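Local coordinates for virulence associated protein VAPB (Rhodococcus equi, PDB 4CV7), which is a plasmid-encoded virulence-associated protein of unknown biochemical function whose C-terminal part folds as an eight-stranded antiparallel beta-barrel, at residues H9-S14 and H22-E27. Residues are numbered along the deposited sequence; the frame is centred on the assembly and turned at random. Where two conformers were deposited one is given.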
# COMPACT_ATOMS: atom_id res chain seq x y z
N HIS A 9 3.08 -5.87 -7.11
CA HIS A 9 1.71 -5.80 -7.64
C HIS A 9 0.79 -5.93 -6.47
O HIS A 9 1.21 -6.31 -5.35
CB HIS A 9 1.44 -6.85 -8.70
CG HIS A 9 1.54 -8.26 -8.18
ND1 HIS A 9 2.76 -8.92 -8.06
CD2 HIS A 9 0.60 -9.17 -7.80
CE1 HIS A 9 2.55 -10.16 -7.62
NE2 HIS A 9 1.25 -10.33 -7.45
N GLY A 10 -0.45 -5.58 -6.63
CA GLY A 10 -1.38 -5.58 -5.57
C GLY A 10 -2.81 -5.45 -6.00
O GLY A 10 -3.10 -5.43 -7.18
N ASN A 11 -3.69 -5.30 -5.01
CA ASN A 11 -5.06 -5.08 -5.36
C ASN A 11 -5.75 -4.29 -4.23
O ASN A 11 -5.24 -4.16 -3.11
CB ASN A 11 -5.77 -6.42 -5.66
CG ASN A 11 -5.66 -7.46 -4.54
OD1 ASN A 11 -6.04 -7.21 -3.41
ND2 ASN A 11 -4.96 -8.54 -4.80
N VAL A 12 -6.93 -3.78 -4.55
CA VAL A 12 -7.73 -3.01 -3.62
C VAL A 12 -9.19 -3.36 -3.82
O VAL A 12 -9.64 -3.46 -4.99
CB VAL A 12 -7.49 -1.50 -3.82
CG1 VAL A 12 -7.67 -1.09 -5.28
CG2 VAL A 12 -8.32 -0.64 -2.90
N ILE A 13 -9.92 -3.47 -2.71
CA ILE A 13 -11.38 -3.60 -2.77
C ILE A 13 -11.90 -2.46 -1.95
O ILE A 13 -11.60 -2.38 -0.75
CB ILE A 13 -11.83 -4.95 -2.19
CG1 ILE A 13 -11.12 -6.06 -2.96
CG2 ILE A 13 -13.35 -5.12 -2.28
CD1 ILE A 13 -11.43 -7.46 -2.57
N SER A 14 -12.73 -1.59 -2.55
CA SER A 14 -13.35 -0.48 -1.87
C SER A 14 -14.83 -0.69 -1.63
O SER A 14 -15.54 -0.97 -2.62
CB SER A 14 -13.16 0.78 -2.67
OG SER A 14 -13.77 1.91 -1.98
N HIS A 22 -4.01 -5.15 -0.62
CA HIS A 22 -2.94 -6.19 -0.57
C HIS A 22 -1.87 -5.72 -1.48
O HIS A 22 -2.07 -5.23 -2.59
CB HIS A 22 -3.46 -7.55 -0.99
CG HIS A 22 -4.41 -8.09 0.01
ND1 HIS A 22 -5.76 -8.05 -0.16
CD2 HIS A 22 -4.19 -8.73 1.17
CE1 HIS A 22 -6.35 -8.66 0.87
NE2 HIS A 22 -5.41 -9.09 1.68
N VAL A 23 -0.66 -5.90 -1.05
CA VAL A 23 0.50 -5.76 -1.92
C VAL A 23 1.39 -6.96 -1.80
O VAL A 23 1.71 -7.40 -0.68
CB VAL A 23 1.39 -4.50 -1.58
CG1 VAL A 23 2.59 -4.36 -2.48
CG2 VAL A 23 0.55 -3.25 -1.62
N TYR A 24 1.91 -7.45 -2.90
CA TYR A 24 2.84 -8.59 -2.93
C TYR A 24 4.21 -8.00 -3.22
O TYR A 24 4.46 -7.47 -4.31
CB TYR A 24 2.37 -9.62 -3.95
CG TYR A 24 0.92 -10.03 -3.59
CD1 TYR A 24 0.74 -10.86 -2.50
CD2 TYR A 24 -0.22 -9.49 -4.18
CE1 TYR A 24 -0.50 -11.21 -2.04
CE2 TYR A 24 -1.51 -9.83 -3.66
CZ TYR A 24 -1.60 -10.68 -2.62
OH TYR A 24 -2.75 -11.11 -2.01
N GLY A 25 5.08 -8.03 -2.23
CA GLY A 25 6.36 -7.39 -2.30
C GLY A 25 7.54 -8.39 -2.47
O GLY A 25 7.33 -9.63 -2.47
N PRO A 26 8.73 -7.89 -2.57
CA PRO A 26 9.91 -8.77 -2.73
C PRO A 26 10.18 -9.60 -1.50
O PRO A 26 9.70 -9.37 -0.38
CB PRO A 26 11.04 -7.76 -2.96
CG PRO A 26 10.59 -6.49 -2.30
CD PRO A 26 9.10 -6.45 -2.62
N GLU A 27 10.87 -10.71 -1.72
CA GLU A 27 11.16 -11.65 -0.62
C GLU A 27 9.87 -12.32 -0.11
O GLU A 27 9.77 -12.74 1.05
CB GLU A 27 12.12 -11.07 0.49
CG GLU A 27 13.36 -10.51 -0.23
CD GLU A 27 14.49 -9.94 0.63
OE1 GLU A 27 14.44 -10.04 1.85
OE2 GLU A 27 15.53 -9.50 0.04
O HOH W 1 -7.55 -6.24 -1.54
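His9 and Asn11 on one strand pair with Tyr24 and His22 on the next, the two running antiparallel at 174° as the first hairpin of the barrel. Both are hydrogen-bonded pairs. At Asn11 and His22 the bonds go both ways, Asn11 N to His22 O at 2.9 Å and His22 N back to Asn11 O; at the other pair Tyr24 N donates almost straight to His9 O at 2.8 Å. Between them lies the non-hydrogen-bonded pair of Gly10 and Val23. Here the backbones come close, Gly10 CA 3.1 Å from His22 O. The Val23 side chain turns to the other face of the sheet and packs on Val8 and Phe46.

Four side chains share one face. The His9 ring lies obliquely to that of Tyr24, their planes 32° apart, and Tyr24 CB sits over the imidazole face in a CH-pi contact, 3.9 Å from its centroid. Asn11 CG is wedged between the backbone N and carbonyl carbon (chi1 55°). From it ND2 meets the in-plane edge of the Tyr24 ring at CE2, while OD1 faces His22. The main link there is a water, which accepts from His22 ND1 at 2.9 Å and donates to Asn11 OD1 at 2.6 Å; the direct bond from ND1 to OD1, at 3.4 Å, is bent and weak.

The His22 side chain comes within about 2 Å of a bound cobalt ion. A single ND1 proton, shared mainly with the water and weakly with Asn11 OD1, would hold the ring's rotation and is consistent with cobalt binding through NE2.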